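Local coordinates for protein A49R (Vaccinia virus, PDB 4D5T), which inhibits host NF-kappa-B activation by interacting with BTRC, which reduces ubiquitination of NFKBIA and so keeps p65 in the cytoplasm, at residues A22-I27 and Q133-N138; E96-A101 and I129-V134. All coordinates share one frame; numbering follows the deposited sequence.

Contact 1 (A22-I27 and Q133-N138); sequences AKIETI and QVIREN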
# COMPACT_ATOMS: atom_id res chain seq x y z
N ALA A 22 -4.99 14.40 -9.35
CA ALA A 22 -5.96 14.76 -10.43
C ALA A 22 -7.22 13.90 -10.45
O ALA A 22 -8.29 14.37 -10.80
CB ALA A 22 -5.25 14.65 -11.77
N LYS A 23 -7.12 12.65 -9.97
CA LYS A 23 -8.24 11.71 -10.07
C LYS A 23 -8.91 11.29 -8.75
O LYS A 23 -9.99 10.71 -8.80
CB LYS A 23 -7.82 10.45 -10.82
CG LYS A 23 -7.31 10.67 -12.24
CD LYS A 23 -8.34 11.22 -13.19
CE LYS A 23 -7.78 11.28 -14.58
NZ LYS A 23 -8.58 12.14 -15.51
N ILE A 24 -8.32 11.59 -7.59
CA ILE A 24 -8.79 10.96 -6.30
C ILE A 24 -10.28 11.35 -6.04
O ILE A 24 -10.97 10.55 -5.47
CB ILE A 24 -7.77 11.17 -5.11
CG1 ILE A 24 -8.02 10.26 -3.85
CG2 ILE A 24 -7.64 12.58 -4.74
CD1 ILE A 24 -7.81 8.76 -4.07
N GLU A 25 -10.75 12.53 -6.51
CA GLU A 25 -12.20 12.87 -6.35
C GLU A 25 -13.17 12.05 -7.19
O GLU A 25 -14.33 12.00 -6.84
CB GLU A 25 -12.49 14.34 -6.61
CG GLU A 25 -11.53 15.23 -5.89
CD GLU A 25 -11.48 15.00 -4.38
OE1 GLU A 25 -12.49 14.56 -3.80
OE2 GLU A 25 -10.41 15.24 -3.75
N THR A 26 -12.69 11.42 -8.25
CA THR A 26 -13.52 10.63 -9.14
C THR A 26 -13.64 9.20 -8.63
O THR A 26 -14.39 8.43 -9.22
CB THR A 26 -12.95 10.62 -10.55
OG1 THR A 26 -11.72 9.90 -10.60
CG2 THR A 26 -12.63 12.08 -11.02
N ILE A 27 -12.93 8.85 -7.56
CA ILE A 27 -13.05 7.50 -7.06
C ILE A 27 -13.86 7.42 -5.76
O ILE A 27 -13.51 8.01 -4.73
CB ILE A 27 -11.69 6.94 -6.76
CG1 ILE A 27 -10.77 7.18 -7.95
CG2 ILE A 27 -11.81 5.47 -6.43
CD1 ILE A 27 -9.30 6.97 -7.65
N GLN A 133 -8.76 12.16 2.39
CA GLN A 133 -8.15 13.44 2.77
C GLN A 133 -6.69 13.33 3.11
O GLN A 133 -5.90 14.19 2.74
CB GLN A 133 -8.89 14.07 3.92
CG GLN A 133 -8.19 15.30 4.48
CD GLN A 133 -8.12 16.47 3.51
OE1 GLN A 133 -8.84 16.53 2.51
NE2 GLN A 133 -7.22 17.41 3.81
N VAL A 134 -6.32 12.23 3.75
CA VAL A 134 -4.93 12.03 4.05
C VAL A 134 -4.15 11.80 2.73
O VAL A 134 -3.01 12.23 2.63
CB VAL A 134 -4.75 10.83 4.99
CG1 VAL A 134 -3.34 10.77 5.43
CG2 VAL A 134 -5.59 11.07 6.21
N ILE A 135 -4.72 11.13 1.74
CA ILE A 135 -4.02 10.98 0.44
C ILE A 135 -3.84 12.42 -0.21
O ILE A 135 -2.75 12.77 -0.60
CB ILE A 135 -4.77 10.03 -0.50
CG1 ILE A 135 -4.74 8.56 0.08
CG2 ILE A 135 -4.21 9.94 -1.92
CD1 ILE A 135 -5.68 7.55 -0.52
N ARG A 136 -4.93 13.18 -0.27
CA ARG A 136 -4.94 14.49 -0.93
C ARG A 136 -3.89 15.39 -0.34
O ARG A 136 -3.19 16.10 -1.04
CB ARG A 136 -6.20 15.32 -0.50
CG ARG A 136 -7.40 15.19 -1.33
CD ARG A 136 -8.59 16.07 -0.92
NE ARG A 136 -9.74 15.27 -1.26
CZ ARG A 136 -10.58 14.65 -0.44
NH1 ARG A 136 -10.55 14.80 0.88
NH2 ARG A 136 -11.59 13.93 -0.98
N GLU A 137 -3.88 15.44 0.98
CA GLU A 137 -3.05 16.37 1.68
C GLU A 137 -1.55 16.05 1.58
O GLU A 137 -0.72 16.94 1.75
CB GLU A 137 -3.58 16.45 3.11
CG GLU A 137 -3.09 17.59 3.96
CD GLU A 137 -3.89 17.89 5.22
OE1 GLU A 137 -4.96 17.31 5.59
OE2 GLU A 137 -3.41 18.84 5.85
N ASN A 138 -1.21 14.77 1.41
CA ASN A 138 0.14 14.33 1.60
C ASN A 138 0.82 13.58 0.43
O ASN A 138 2.03 13.37 0.48
CB ASN A 138 0.20 13.41 2.84
CG ASN A 138 -0.18 14.10 4.10
OD1 ASN A 138 0.54 15.00 4.57
ND2 ASN A 138 -1.40 13.81 4.60

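Contact 2 (E96-A101 and I129-V134); sequences ENIVDA and IDIKQV. With SO4 (sulfate ion), chain I.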
# COMPACT_ATOMS: atom_id res chain seq x y z
N GLU A 96 2.55 8.36 4.96
CA GLU A 96 3.68 7.43 4.91
C GLU A 96 3.38 6.18 5.70
O GLU A 96 3.61 5.06 5.26
CB GLU A 96 4.97 8.07 5.40
CG GLU A 96 6.19 7.20 5.24
CD GLU A 96 7.48 8.04 5.45
OE1 GLU A 96 7.45 9.04 6.17
OE2 GLU A 96 8.49 7.78 4.83
N ASN A 97 2.78 6.36 6.85
CA ASN A 97 2.42 5.18 7.71
C ASN A 97 1.34 4.34 7.15
O ASN A 97 1.33 3.10 7.34
CB ASN A 97 2.12 5.62 9.17
CG ASN A 97 3.36 6.14 9.88
OD1 ASN A 97 4.46 5.89 9.46
ND2 ASN A 97 3.18 6.81 10.98
N ILE A 98 0.38 4.98 6.49
CA ILE A 98 -0.67 4.28 5.79
C ILE A 98 -0.14 3.43 4.62
O ILE A 98 -0.51 2.24 4.48
CB ILE A 98 -1.75 5.27 5.30
CG1 ILE A 98 -2.58 5.71 6.51
CG2 ILE A 98 -2.66 4.63 4.23
CD1 ILE A 98 -3.43 6.91 6.26
N VAL A 99 0.78 3.99 3.85
CA VAL A 99 1.39 3.30 2.75
C VAL A 99 2.23 2.12 3.27
O VAL A 99 2.14 0.96 2.78
CB VAL A 99 2.19 4.25 1.85
CG1 VAL A 99 3.04 3.46 0.84
CG2 VAL A 99 1.25 5.13 1.13
N ASP A 100 2.98 2.37 4.33
CA ASP A 100 3.72 1.28 5.01
C ASP A 100 2.79 0.17 5.50
O ASP A 100 3.11 -1.03 5.35
CB ASP A 100 4.52 1.90 6.19
CG ASP A 100 5.30 0.85 7.01
OD1 ASP A 100 6.22 0.24 6.48
OD2 ASP A 100 4.95 0.62 8.16
N ALA A 101 1.64 0.53 6.10
CA ALA A 101 0.70 -0.44 6.56
C ALA A 101 0.18 -1.30 5.43
O ALA A 101 0.16 -2.54 5.56
CB ALA A 101 -0.47 0.21 7.32
N ILE A 129 -12.52 2.14 6.47
CA ILE A 129 -11.57 3.28 6.52
C ILE A 129 -12.00 4.42 5.62
O ILE A 129 -12.89 4.30 4.76
CB ILE A 129 -10.10 2.84 6.24
CG1 ILE A 129 -9.83 2.56 4.73
CG2 ILE A 129 -9.69 1.71 7.18
CD1 ILE A 129 -8.37 2.27 4.40
N ASP A 130 -11.39 5.56 5.85
CA ASP A 130 -11.69 6.77 5.08
C ASP A 130 -10.44 7.63 4.98
O ASP A 130 -10.21 8.54 5.76
CB ASP A 130 -12.81 7.51 5.76
CG ASP A 130 -13.16 8.81 5.05
OD1 ASP A 130 -12.71 9.01 3.83
OD2 ASP A 130 -13.87 9.56 5.81
N ILE A 131 -9.64 7.36 4.00
CA ILE A 131 -8.32 7.98 3.88
C ILE A 131 -8.16 8.98 2.74
O ILE A 131 -7.02 9.36 2.40
CB ILE A 131 -7.18 6.91 3.83
CG1 ILE A 131 -7.25 5.96 2.60
CG2 ILE A 131 -7.16 6.08 5.12
CD1 ILE A 131 -5.99 5.10 2.41
N LYS A 132 -9.21 9.29 2.01
CA LYS A 132 -9.07 10.18 0.86
C LYS A 132 -8.40 11.55 1.26
O LYS A 132 -7.57 12.05 0.51
CB LYS A 132 -10.44 10.40 0.14
CG LYS A 132 -10.86 9.21 -0.73
CD LYS A 132 -12.27 9.29 -1.35
CE LYS A 132 -12.38 10.26 -2.47
NZ LYS A 132 -13.70 10.06 -3.13
N GLN A 133 -8.76 12.16 2.39
CA GLN A 133 -8.15 13.44 2.77
C GLN A 133 -6.69 13.33 3.11
O GLN A 133 -5.90 14.19 2.74
CB GLN A 133 -8.89 14.07 3.92
CG GLN A 133 -8.19 15.30 4.48
CD GLN A 133 -8.12 16.47 3.51
OE1 GLN A 133 -8.84 16.53 2.51
NE2 GLN A 133 -7.22 17.41 3.81
N VAL A 134 -6.32 12.23 3.75
CA VAL A 134 -4.93 12.03 4.05
C VAL A 134 -4.15 11.80 2.73
O VAL A 134 -3.01 12.23 2.63
CB VAL A 134 -4.75 10.83 4.99
CG1 VAL A 134 -3.34 10.77 5.43
CG2 VAL A 134 -5.59 11.07 6.21
S SO4 I . -16.83 9.53 -1.16
O1 SO4 I . -17.31 8.32 -1.89
O2 SO4 I . -17.40 10.79 -1.66
O3 SO4 I . -15.40 9.54 -1.24
O4 SO4 I . -17.22 9.40 0.26

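Contact 1 (A22-I27 and Q133-N138)
R136 reaches from helix 132-150 to the carboxylate of E25, in the segment that follows on from helix 9-23. Its CB points neither at segment 22-27 nor away from it, and the chain beyond carries the tip across. CG is roughly anti to the carbonyl carbon (chi1 -91°, off the staggered value). It packs against the CG2 branch of I24, 4.3 Å away. CD follows and lies 3.5 Å from E25 OE2. The chain then bends at chi3, which turns the guanidinium side-on to E25. NE donates to E25 OE2 at 2.6 Å in a nearly straight bond (169°). NH2 donates to E25 OE1 at 3.0 Å and is more bent, with that oxygen tilted from the guanidinium plane. Both oxygens use their syn lone pairs. The carboxylate and guanidinium planes lie 21° apart, so the salt bridge is a nearly flat pair of bonds. R136 NH1 turns the other way and bonds to Q133 OE1 at 2.9 Å, one turn earlier. The guanidinium is thus held from two residues, which should fix its rotation. Q133 is steadied through NE2, which bonds to E137 OE1 at 2.9 Å. Beneath the charged pair, I24 CG1 meets I135 CG2 at 4.3 Å, a light apolar contact on the buried side. F50 of helix 49-61 touches I135. Helix 95-109 adds L95, which packs on I135 and N138.

Contact 2 (E96-A101 and I129-V134)
I98 on helix 95-109 meets I131, just before helix 132-150, and V134 in its first turn. The direct contact is apolar, and all three side chains are buried. I98 uses both of its branches. Its CG2 touches CD1 of I131 at 3.8 Å. Its CD1 reaches CG1 of V134 at 3.9 Å and CG2 of I131 at 4.0 Å. The I98 and I131 chains run past each other in opposite directions, so the end of each lies against the other's CG2 branch. I131 has CG1 between its backbone N and carbonyl carbon (chi1 63°). This places CG2 anti to the carbonyl carbon and lets both branches face I98. F90 and S89 also touch I98, while I36 of helix 29-40 touches I131. The polar bonds lie away from this apolar patch. K132 reaches a sulfate ion, probably from the crystallisation liquor, with NZ 2.6 Å from O3. The sulfate also accepts from the backbone N of N29. On the other segment, D100 forms a salt bridge with K86. The patch packs the start of helix 132-150, and the residue before it, against helix 95-109. It is buried packing within the all-helical fold of A49, a member of the Bcl-2 family.

Overall arrangement
From the N terminus, helix 9-23 leads into residues 22-27, the first side of contact 1. The chain then passes through helices 29-40, 49-61, 64-72 and 76-87 before helix 95-109 supplies the first side of contact 2. After helix 112-126 it reaches 129-134, where contact 2 closes the shorter loop. Contact 1 closes the longer one at 133-138. The two closures overlap at Q133 and V134, and their centres lie 11 Å apart. Because 129-134 starts before 133-138, the shorter loop falls within the longer. Helix 132-150 is common to both, tying helix 9-23 to helix 95-109. K132 NZ also links the contacts through a probable hydrogen bond, 2.6 Å from I27 O.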